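Local coordinates for protein hydrogenase maturation factor (Thermoanaerobacter tengcongensis, PDB 3VTH) that probably transfers a carbamoyl group from carbamoyl phosphate, in an ATP-dependent reaction, to the C-terminal cysteine of HypE during [NiFe]-hydrogenase maturation, at residues A[26-34]-A[92-100]; A[127-137]-A[177-187]. All coordinates share one frame; numbering follows the deposited sequence. Where two conformers were deposited one is given.

Interaction 1: residues A[26-34]-A[92-100]; sequences RPFVFNIAQ and DFKIVGSKE. With PO4 (phosphate ion), chain E.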
loop_
_atom_site.group_PDB
_atom_site.type_symbol
_atom_site.label_atom_id
_atom_site.label_comp_id
_atom_site.label_asym_id
_atom_site.label_seq_id
_atom_site.Cartn_x
_atom_site.Cartn_y
_atom_site.Cartn_z
ATOM N N ARG A 26 -25.685 12.848 0.530
ATOM C CA ARG A 26 -26.774 13.738 0.941
ATOM C C ARG A 26 -27.479 14.386 -0.256
ATOM O O ARG A 26 -28.691 14.244 -0.373
ATOM C CB ARG A 26 -26.323 14.748 2.006
ATOM C CG ARG A 26 -26.103 14.082 3.385
ATOM C CD ARG A 26 -25.410 15.001 4.360
ATOM N NE ARG A 26 -23.995 15.213 4.004
ATOM C CZ ARG A 26 -23.160 16.014 4.666
ATOM N NH1 ARG A 26 -23.578 16.694 5.742
ATOM N NH2 ARG A 26 -21.891 16.123 4.260
ATOM N N PRO A 27 -26.729 15.036 -1.180
ATOM C CA PRO A 27 -27.430 15.576 -2.357
ATOM C C PRO A 27 -28.095 14.510 -3.243
ATOM O O PRO A 27 -29.182 14.756 -3.763
ATOM C CB PRO A 27 -26.328 16.322 -3.139
ATOM C CG PRO A 27 -25.028 15.863 -2.557
ATOM C CD PRO A 27 -25.327 15.511 -1.121
ATOM N N PHE A 28 -27.448 13.354 -3.406
ATOM C CA PHE A 28 -28.033 12.223 -4.119
ATOM C C PHE A 28 -29.410 11.834 -3.516
ATOM O O PHE A 28 -30.399 11.729 -4.230
ATOM C CB PHE A 28 -27.053 11.031 -4.093
ATOM C CG PHE A 28 -27.600 9.760 -4.701
ATOM C CD1 PHE A 28 -27.809 8.640 -3.916
ATOM C CD2 PHE A 28 -27.909 9.693 -6.055
ATOM C CE1 PHE A 28 -28.319 7.455 -4.464
ATOM C CE2 PHE A 28 -28.423 8.512 -6.614
ATOM C CZ PHE A 28 -28.616 7.389 -5.810
ATOM N N VAL A 29 -29.464 11.663 -2.200
ATOM C CA VAL A 29 -30.713 11.258 -1.533
ATOM C C VAL A 29 -31.769 12.336 -1.695
ATOM O O VAL A 29 -32.926 12.036 -1.978
ATOM C CB VAL A 29 -30.454 10.899 -0.041
ATOM C CG1 VAL A 29 -31.744 10.904 0.801
ATOM C CG2 VAL A 29 -29.751 9.529 0.037
ATOM N N PHE A 30 -31.365 13.591 -1.535
ATOM C CA PHE A 30 -32.298 14.694 -1.707
ATOM C C PHE A 30 -32.975 14.615 -3.073
ATOM O O PHE A 30 -34.200 14.754 -3.197
ATOM C CB PHE A 30 -31.582 16.044 -1.556
ATOM C CG PHE A 30 -32.487 17.227 -1.768
ATOM C CD1 PHE A 30 -32.677 17.752 -3.042
ATOM C CD2 PHE A 30 -33.145 17.822 -0.688
ATOM C CE1 PHE A 30 -33.531 18.865 -3.251
ATOM C CE2 PHE A 30 -34.001 18.930 -0.879
ATOM C CZ PHE A 30 -34.195 19.452 -2.155
ATOM N N ASN A 31 -32.156 14.396 -4.090
ATOM C CA ASN A 31 -32.649 14.445 -5.456
ATOM C C ASN A 31 -33.558 13.261 -5.785
ATOM O O ASN A 31 -34.595 13.453 -6.412
ATOM C CB ASN A 31 -31.492 14.610 -6.453
ATOM C CG ASN A 31 -30.864 16.009 -6.398
ATOM O OD1 ASN A 31 -29.650 16.157 -6.206
ATOM N ND2 ASN A 31 -31.691 17.039 -6.560
ATOM N N ILE A 32 -33.213 12.056 -5.338
ATOM C CA ILE A 32 -34.102 10.923 -5.594
ATOM C C ILE A 32 -35.356 10.963 -4.690
ATOM O O ILE A 32 -36.448 10.562 -5.111
ATOM C CB ILE A 32 -33.364 9.548 -5.593
ATOM C CG1 ILE A 32 -32.687 9.265 -4.254
ATOM C CG2 ILE A 32 -32.299 9.510 -6.717
ATOM C CD1 ILE A 32 -32.343 7.788 -4.051
ATOM N N ALA A 33 -35.229 11.521 -3.486
ATOM C CA ALA A 33 -36.417 11.713 -2.634
ATOM C C ALA A 33 -37.427 12.653 -3.312
ATOM O O ALA A 33 -38.636 12.396 -3.290
ATOM C CB ALA A 33 -36.033 12.247 -1.270
ATOM N N GLN A 34 -36.933 13.731 -3.923
ATOM C CA GLN A 34 -37.808 14.650 -4.670
ATOM C C GLN A 34 -38.428 13.954 -5.886
ATOM O O GLN A 34 -39.608 14.137 -6.192
ATOM C CB GLN A 34 -37.049 15.906 -5.110
ATOM C CG GLN A 34 -36.361 16.647 -3.985
ATOM C CD GLN A 34 -37.090 17.900 -3.552
ATOM O OE1 GLN A 34 -37.230 18.850 -4.329
ATOM N NE2 GLN A 34 -37.519 17.933 -2.297
ATOM N N ASP A 92 -41.967 18.549 3.756
ATOM C CA ASP A 92 -41.030 18.604 2.651
ATOM C C ASP A 92 -39.909 17.604 2.872
ATOM O O ASP A 92 -39.909 16.878 3.859
ATOM C CB ASP A 92 -40.473 20.032 2.486
ATOM C CG ASP A 92 -39.862 20.595 3.781
ATOM O OD1 ASP A 92 -39.662 21.832 3.861
ATOM O OD2 ASP A 92 -39.598 19.818 4.727
ATOM N N PHE A 93 -38.958 17.567 1.949
ATOM C CA PHE A 93 -37.738 16.809 2.173
ATOM C C PHE A 93 -36.547 17.753 2.279
ATOM O O PHE A 93 -36.414 18.664 1.472
ATOM C CB PHE A 93 -37.489 15.775 1.069
ATOM C CG PHE A 93 -36.407 14.801 1.426
ATOM C CD1 PHE A 93 -35.083 15.092 1.167
ATOM C CD2 PHE A 93 -36.716 13.611 2.082
ATOM C CE1 PHE A 93 -34.084 14.209 1.535
ATOM C CE2 PHE A 93 -35.708 12.719 2.454
ATOM C CZ PHE A 93 -34.404 13.029 2.179
ATOM N N LYS A 94 -35.696 17.539 3.281
ATOM C CA LYS A 94 -34.571 18.441 3.546
ATOM C C LYS A 94 -33.308 17.680 3.933
ATOM O O LYS A 94 -33.379 16.642 4.606
ATOM C CB LYS A 94 -34.917 19.433 4.668
ATOM C CG LYS A 94 -35.901 20.551 4.282
ATOM C CD LYS A 94 -36.194 21.445 5.496
ATOM C CE LYS A 94 -36.780 22.796 5.089
ATOM N NZ LYS A 94 -35.769 23.645 4.361
ATOM N N ILE A 95 -32.155 18.186 3.495
ATOM C CA ILE A 95 -30.877 17.795 4.085
ATOM C C ILE A 95 -30.729 18.620 5.361
ATOM O O ILE A 95 -30.852 19.856 5.314
ATOM C CB ILE A 95 -29.671 18.088 3.138
ATOM C CG1 ILE A 95 -29.862 17.388 1.783
ATOM C CG2 ILE A 95 -28.343 17.671 3.802
ATOM C CD1 ILE A 95 -28.889 17.866 0.680
ATOM N N VAL A 96 -30.492 17.952 6.494
ATOM C CA VAL A 96 -30.365 18.656 7.780
ATOM C C VAL A 96 -28.962 18.532 8.378
ATOM O O VAL A 96 -28.113 17.828 7.819
ATOM C CB VAL A 96 -31.474 18.243 8.817
ATOM C CG1 VAL A 96 -32.862 18.478 8.234
ATOM C CG2 VAL A 96 -31.316 16.795 9.262
ATOM N N GLY A 97 -28.733 19.234 9.496
ATOM C CA GLY A 97 -27.429 19.261 10.166
ATOM C C GLY A 97 -26.975 17.881 10.614
ATOM O O GLY A 97 -27.800 17.031 10.935
ATOM N N SER A 98 -25.657 17.659 10.616
ATOM C CA SER A 98 -25.090 16.379 11.036
ATOM C C SER A 98 -25.245 16.149 12.547
ATOM O O SER A 98 -25.292 17.100 13.316
ATOM C CB SER A 98 -23.614 16.310 10.657
ATOM O OG SER A 98 -23.475 16.307 9.250
ATOM N N LYS A 99 -25.312 14.885 12.963
ATOM C CA LYS A 99 -25.456 14.563 14.390
ATOM C C LYS A 99 -24.341 13.624 14.865
ATOM O O LYS A 99 -24.024 12.640 14.197
ATOM C CB LYS A 99 -26.835 13.949 14.678
ATOM C CG LYS A 99 -28.016 14.819 14.240
ATOM C CD LYS A 99 -29.356 14.262 14.758
ATOM C CE LYS A 99 -30.467 15.315 14.746
ATOM N NZ LYS A 99 -30.653 15.980 13.420
ATOM N N GLU A 100 -23.751 13.955 16.010
ATOM C CA GLU A 100 -22.745 13.117 16.660
ATOM C C GLU A 100 -23.429 12.297 17.761
ATOM O O GLU A 100 -23.833 12.848 18.781
ATOM C CB GLU A 100 -21.604 13.990 17.224
ATOM C CG GLU A 100 -20.679 13.302 18.245
ATOM C CD GLU A 100 -19.912 12.133 17.651
ATOM O OE1 GLU A 100 -19.028 12.365 16.801
ATOM O OE2 GLU A 100 -20.196 10.985 18.043
HETATM P P PO4 E . -21.755 13.627 1.562
HETATM O O1 PO4 E . -20.845 14.262 0.547
HETATM O O2 PO4 E . -21.923 12.157 1.270
HETATM O O3 PO4 E . -21.122 13.763 2.918
HETATM O O4 PO4 E . -23.112 14.302 1.530
HETATM O O HOH W 1 -25.854 16.272 7.622
HETATM O O HOH W 2 -39.473 18.734 -0.505
#
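Phe-93 and Ile-95 pack against helix 25-35 in the acylphosphatase-like domain, where edge strand 93-95 runs nearly antiparallel to the helix lying on the sheet. The apolar part centres on the Phe-93 ring. Ala-33 CB sits over its face, 3.5 Å from the centroid in a CH-pi contact, while Phe-30 CD2 comes in at the ring's edge, 3.8 Å from Phe-93 CD1. Val-29 CG1 closes on Phe-93 CZ at 3.7 Å. Ile-95 then fits between Phe-30 CB and the start of the helix, its CD1 3.8 Å from Arg-26 O.

The polar part belongs to Arg-26, an active-site residue by prediction. A bend at chi3 (-71°) turns its guanidinium edge to a bound phosphate: NE donates to O4 at 2.8 Å and NH2 to O3. The Arg-26 backbone N also reaches O4, and the amides of Gly-22, Val-23, Gly-24 and Phe-25 complete the cradle, consistent with the phosphate site of acylphosphatases. On its other side NH1 forms a salt bridge with Asp-152, which is also hydrogen-bonded to Ser-98 OG. A lysine in place of Arg-26 would probably lose the two-pronged hold on the phosphate and leave Asp-152 short of its partner. One water accepts from Arg-26 NH1 at 3.0 Å and donates to both Val-96 O and Ser-98 OG.

Interaction 2: residues A[127-137]-A[177-187]; sequences RRYRYPFINCT and RRFHAQPVACF. With ZN (zinc ion), chain D; ZN (zinc ion), chain C.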
loop_
_atom_site.group_PDB
_atom_site.type_symbol
_atom_site.label_atom_id
_atom_site.label_comp_id
_atom_site.label_asym_id
_atom_site.label_seq_id
_atom_site.Cartn_x
_atom_site.Cartn_y
_atom_site.Cartn_z
ATOM N N ARG A 127 -15.983 29.263 -15.217
ATOM C CA ARG A 127 -15.325 30.112 -14.219
ATOM C C ARG A 127 -14.238 29.390 -13.402
ATOM O O ARG A 127 -13.422 30.043 -12.742
ATOM C CB ARG A 127 -16.334 30.823 -13.318
ATOM C CG ARG A 127 -16.977 29.982 -12.263
ATOM C CD ARG A 127 -17.968 30.837 -11.465
ATOM N NE ARG A 127 -18.442 30.096 -10.306
ATOM C CZ ARG A 127 -17.979 30.241 -9.066
ATOM N NH1 ARG A 127 -17.032 31.138 -8.782
ATOM N NH2 ARG A 127 -18.472 29.487 -8.099
ATOM N N ARG A 128 -14.217 28.056 -13.465
ATOM C CA ARG A 128 -13.137 27.284 -12.842
ATOM C C ARG A 128 -12.057 26.836 -13.829
ATOM O O ARG A 128 -11.256 25.964 -13.502
ATOM C CB ARG A 128 -13.682 26.082 -12.061
ATOM C CG ARG A 128 -14.498 26.477 -10.840
ATOM C CD ARG A 128 -15.017 25.240 -10.099
ATOM N NE ARG A 128 -15.706 25.582 -8.854
ATOM C CZ ARG A 128 -16.995 25.907 -8.756
ATOM N NH1 ARG A 128 -17.766 25.952 -9.833
ATOM N NH2 ARG A 128 -17.512 26.184 -7.562
ATOM N N TYR A 129 -12.039 27.431 -15.022
ATOM C CA TYR A 129 -10.959 27.219 -15.993
ATOM C C TYR A 129 -9.606 27.394 -15.323
ATOM O O TYR A 129 -9.328 28.446 -14.748
ATOM C CB TYR A 129 -11.097 28.205 -17.156
ATOM C CG TYR A 129 -10.042 28.104 -18.245
ATOM C CD1 TYR A 129 -9.788 26.893 -18.903
ATOM C CD2 TYR A 129 -9.328 29.232 -18.646
ATOM C CE1 TYR A 129 -8.830 26.807 -19.924
ATOM C CE2 TYR A 129 -8.372 29.163 -19.673
ATOM C CZ TYR A 129 -8.124 27.940 -20.293
ATOM O OH TYR A 129 -7.188 27.865 -21.301
ATOM N N ARG A 130 -8.795 26.337 -15.362
ATOM C CA ARG A 130 -7.430 26.347 -14.810
ATOM C C ARG A 130 -7.383 26.564 -13.286
ATOM O O ARG A 130 -6.328 26.851 -12.731
ATOM C CB ARG A 130 -6.531 27.363 -15.555
ATOM C CG ARG A 130 -6.416 27.122 -17.066
ATOM C CD ARG A 130 -5.510 28.182 -17.764
ATOM N NE ARG A 130 -4.223 28.293 -17.075
ATOM C CZ ARG A 130 -3.209 27.444 -17.232
ATOM N NH1 ARG A 130 -3.309 26.421 -18.077
ATOM N NH2 ARG A 130 -2.088 27.615 -16.541
ATOM N N TYR A 131 -8.515 26.399 -12.606
ATOM C CA TYR A 131 -8.535 26.471 -11.151
ATOM C C TYR A 131 -7.816 25.245 -10.535
ATOM O O TYR A 131 -8.253 24.106 -10.711
ATOM C CB TYR A 131 -9.976 26.640 -10.636
ATOM C CG TYR A 131 -10.129 26.568 -9.136
ATOM C CD1 TYR A 131 -10.999 25.657 -8.562
ATOM C CD2 TYR A 131 -9.409 27.421 -8.291
ATOM C CE1 TYR A 131 -11.165 25.587 -7.181
ATOM C CE2 TYR A 131 -9.553 27.338 -6.899
ATOM C CZ TYR A 131 -10.434 26.431 -6.363
ATOM O OH TYR A 131 -10.590 26.337 -5.003
ATOM N N PRO A 132 -6.688 25.483 -9.837
ATOM C CA PRO A 132 -5.765 24.409 -9.419
ATOM C C PRO A 132 -6.312 23.507 -8.320
ATOM O O PRO A 132 -5.672 22.517 -7.978
ATOM C CB PRO A 132 -4.549 25.186 -8.883
ATOM C CG PRO A 132 -4.710 26.576 -9.420
ATOM C CD PRO A 132 -6.174 26.803 -9.438
ATOM N N PHE A 133 -7.482 23.841 -7.766
ATOM C CA PHE A 133 -8.063 23.029 -6.682
ATOM C C PHE A 133 -9.494 22.578 -6.967
ATOM O O PHE A 133 -10.266 22.229 -6.050
ATOM C CB PHE A 133 -7.947 23.763 -5.334
ATOM C CG PHE A 133 -6.521 24.090 -4.967
ATOM C CD1 PHE A 133 -5.702 23.123 -4.393
ATOM C CD2 PHE A 133 -5.983 25.329 -5.269
ATOM C CE1 PHE A 133 -4.364 23.412 -4.086
ATOM C CE2 PHE A 133 -4.650 25.629 -4.969
ATOM C CZ PHE A 133 -3.846 24.677 -4.380
ATOM N N ILE A 134 -9.837 22.562 -8.246
ATOM C CA ILE A 134 -11.148 22.072 -8.667
ATOM C C ILE A 134 -11.419 20.657 -8.130
ATOM O O ILE A 134 -10.556 19.783 -8.210
ATOM C CB ILE A 134 -11.322 22.157 -10.199
ATOM C CG1 ILE A 134 -12.785 21.909 -10.599
ATOM C CG2 ILE A 134 -10.324 21.230 -10.942
ATOM C CD1 ILE A 134 -13.096 22.319 -12.066
ATOM N N ASN A 135 -12.598 20.471 -7.527
ATOM C CA ASN A 135 -13.059 19.141 -7.094
ATOM C C ASN A 135 -14.588 19.169 -7.013
ATOM O O ASN A 135 -15.196 20.188 -7.319
ATOM C CB ASN A 135 -12.447 18.746 -5.736
ATOM C CG ASN A 135 -12.701 19.796 -4.644
ATOM O OD1 ASN A 135 -13.683 20.551 -4.680
ATOM N ND2 ASN A 135 -11.812 19.842 -3.668
ATOM N N CYS A 136 -15.197 18.062 -6.602
ATOM C CA CYS A 136 -16.643 17.975 -6.473
ATOM C C CYS A 136 -16.938 16.800 -5.545
ATOM O O CYS A 136 -16.019 16.261 -4.934
ATOM C CB CYS A 136 -17.293 17.775 -7.857
ATOM S SG CYS A 136 -16.960 16.166 -8.627
ATOM N N THR A 137 -18.209 16.414 -5.417
ATOM C CA THR A 137 -18.562 15.284 -4.541
ATOM C C THR A 137 -17.935 13.959 -4.986
ATOM O O THR A 137 -17.827 13.038 -4.179
ATOM C CB THR A 137 -20.098 15.093 -4.396
ATOM O OG1 THR A 137 -20.680 14.795 -5.666
ATOM C CG2 THR A 137 -20.742 16.337 -3.850
ATOM N N ARG A 177 -24.543 20.554 -10.147
ATOM C CA ARG A 177 -23.907 19.296 -9.779
ATOM C C ARG A 177 -23.106 19.421 -8.487
ATOM O O ARG A 177 -22.772 18.404 -7.863
ATOM C CB ARG A 177 -23.091 18.695 -10.929
ATOM C CG ARG A 177 -21.734 19.310 -11.147
ATOM C CD ARG A 177 -21.023 18.596 -12.292
ATOM N NE ARG A 177 -19.614 18.950 -12.311
ATOM C CZ ARG A 177 -18.671 18.299 -11.638
ATOM N NH1 ARG A 177 -18.981 17.242 -10.898
ATOM N NH2 ARG A 177 -17.419 18.695 -11.718
ATOM N N ARG A 178 -22.842 20.664 -8.066
ATOM C CA ARG A 178 -22.195 20.915 -6.768
ATOM C C ARG A 178 -23.182 21.255 -5.638
ATOM O O ARG A 178 -22.779 21.799 -4.603
ATOM C CB ARG A 178 -21.117 22.006 -6.883
ATOM C CG ARG A 178 -19.859 21.516 -7.559
ATOM C CD ARG A 178 -18.812 22.623 -7.682
ATOM N NE ARG A 178 -17.592 22.095 -8.287
ATOM C CZ ARG A 178 -17.377 22.040 -9.598
ATOM N NH1 ARG A 178 -18.301 22.488 -10.454
ATOM N NH2 ARG A 178 -16.238 21.528 -10.047
ATOM N N PHE A 179 -24.458 20.926 -5.839
ATOM C CA PHE A 179 -25.467 20.989 -4.774
ATOM C C PHE A 179 -24.966 20.248 -3.533
ATOM O O PHE A 179 -24.626 19.061 -3.604
ATOM C CB PHE A 179 -26.771 20.359 -5.273
ATOM C CG PHE A 179 -27.918 20.436 -4.302
ATOM C CD1 PHE A 179 -28.532 19.271 -3.851
ATOM C CD2 PHE A 179 -28.417 21.666 -3.872
ATOM C CE1 PHE A 179 -29.625 19.329 -2.966
ATOM C CE2 PHE A 179 -29.508 21.742 -2.993
ATOM C CZ PHE A 179 -30.105 20.568 -2.537
ATOM N N HIS A 180 -24.895 20.960 -2.409
ATOM C CA HIS A 180 -24.369 20.403 -1.154
ATOM C C HIS A 180 -23.028 19.673 -1.277
ATOM O O HIS A 180 -22.791 18.653 -0.607
ATOM C CB HIS A 180 -25.430 19.528 -0.472
ATOM C CG HIS A 180 -26.426 20.320 0.312
ATOM N ND1 HIS A 180 -26.509 20.255 1.686
ATOM C CD2 HIS A 180 -27.348 21.237 -0.079
ATOM C CE1 HIS A 180 -27.466 21.065 2.105
ATOM N NE2 HIS A 180 -27.989 21.675 1.054
ATOM N N ALA A 181 -22.149 20.198 -2.130
ATOM C CA ALA A 181 -20.794 19.681 -2.236
ATOM C C ALA A 181 -19.950 20.305 -1.137
ATOM O O ALA A 181 -19.619 21.487 -1.204
ATOM C CB ALA A 181 -20.192 19.975 -3.625
ATOM N N GLN A 182 -19.599 19.508 -0.128
ATOM C CA GLN A 182 -18.876 20.030 1.038
ATOM C C GLN A 182 -17.574 20.781 0.714
ATOM O O GLN A 182 -17.289 21.774 1.365
ATOM C CB GLN A 182 -18.631 18.937 2.095
ATOM C CG GLN A 182 -19.922 18.432 2.772
ATOM C CD GLN A 182 -20.739 19.566 3.373
ATOM O OE1 GLN A 182 -20.248 20.350 4.201
ATOM N NE2 GLN A 182 -21.990 19.666 2.949
ATOM N N PRO A 183 -16.791 20.322 -0.283
ATOM C CA PRO A 183 -15.556 21.051 -0.571
ATOM C C PRO A 183 -15.647 22.183 -1.621
ATOM O O PRO A 183 -14.614 22.711 -2.023
ATOM C CB PRO A 183 -14.630 19.962 -1.088
ATOM C CG PRO A 183 -15.534 18.967 -1.743
ATOM C CD PRO A 183 -16.875 19.056 -1.037
ATOM N N VAL A 184 -16.848 22.558 -2.052
ATOM C CA VAL A 184 -16.996 23.552 -3.134
ATOM C C VAL A 184 -16.222 24.870 -2.880
ATOM O O VAL A 184 -16.336 25.496 -1.814
ATOM C CB VAL A 184 -18.496 23.851 -3.456
ATOM C CG1 VAL A 184 -19.206 24.494 -2.266
ATOM C CG2 VAL A 184 -18.627 24.740 -4.698
ATOM N N ALA A 185 -15.434 25.273 -3.869
ATOM C CA ALA A 185 -14.657 26.508 -3.798
ATOM C C ALA A 185 -14.283 26.922 -5.206
ATOM O O ALA A 185 -14.532 26.168 -6.159
ATOM C CB ALA A 185 -13.392 26.299 -2.945
ATOM N N CYS A 186 -13.660 28.097 -5.331
ATOM C CA CYS A 186 -13.303 28.656 -6.634
ATOM C C CYS A 186 -12.084 29.564 -6.496
ATOM O O CYS A 186 -11.495 29.646 -5.418
ATOM C CB CYS A 186 -14.489 29.439 -7.211
ATOM S SG CYS A 186 -14.826 31.040 -6.384
ATOM N N PHE A 187 -11.708 30.244 -7.578
ATOM C CA PHE A 187 -10.588 31.206 -7.537
ATOM C C PHE A 187 -10.735 32.229 -6.407
ATOM O O PHE A 187 -9.754 32.597 -5.756
ATOM C CB PHE A 187 -10.443 31.954 -8.877
ATOM C CG PHE A 187 -9.610 31.222 -9.900
ATOM C CD1 PHE A 187 -8.245 31.031 -9.697
ATOM C CD2 PHE A 187 -10.190 30.723 -11.063
ATOM C CE1 PHE A 187 -7.466 30.357 -10.641
ATOM C CE2 PHE A 187 -9.412 30.038 -12.012
ATOM C CZ PHE A 187 -8.056 29.868 -11.803
HETATM ZN ZN ZN D . -16.135 30.538 -4.553
HETATM ZN ZN ZN C . -14.866 16.114 -9.633
HETATM O O HOH W 3 -13.441 30.755 -10.068
HETATM O O HOH W 4 -14.291 23.215 -6.602
HETATM O O HOH W 5 -20.591 17.124 -7.374
#
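Arg-128 and Arg-178 lay their guanidinium groups flat on each other at the middle of a pseudo-symmetric pair of HypF zinc fingers, centres 4.0 Å apart and planes 14° from parallel. Arg-128 is the one to follow. CB and CG lead out along an extended chain (chi2 180°, chi3 175°) that carries CD past Arg-178 NH2. NE then donates to Ala-185 O at 3.0 Å, and NH2 reaches the same oxygen from above the carbonyl plane while also touching Val-184 CG2. Arg-128 NH1 lies over the Arg-178 guanidinium, 3.6 Å from Arg-178 NH1. Arg-178 repeats the grip the other way, with NE and NH2 both on Asn-135 O. Salt bridges from Arg-128 to Glu-170 and from Arg-178 to Glu-120 probably offset the paired charge.

The exchange extends to the metals. Arg-177 NH1 donates to Cys-136 SG at 3.2 Å while Arg-177 NE forms a salt bridge with Glu-120, and Arg-127 NH1 makes a weak hydrogen bond to Cys-186 SG; each sulfur binds its own zinc. At one end Tyr-131 turns its ring edge to the face of Phe-187, centroids 5.3 Å apart, and takes Cys-186 CA over its own face.

Both segments are loops. Helix 115-121 flanks Arg-177 and Arg-178, helix 165-171 flanks Arg-127 and Arg-128, and the bend of 177-187 abuts helix 25-35.

From the N terminus, helix 25-35 comes first, and interaction 1 closes when the chain returns through strand 93-95 after building most of the acylphosphatase-like sheet. The chain then enters the first zinc finger, and interaction 2 closes a shorter loop, 127-137 with 177-187, that pairs this finger with the second. The two loops follow in series and neither nest nor cross. They nevertheless meet in space: Phe-179 packs on Pro-27 and Phe-30, Ile-95 CD1 comes 3.5 Å from His-180 CG, and Gln-182 lies against Arg-26. Through this seam the second finger's loop packs on the first turns of helix 25-35 and on Ile-95 of the edge strand.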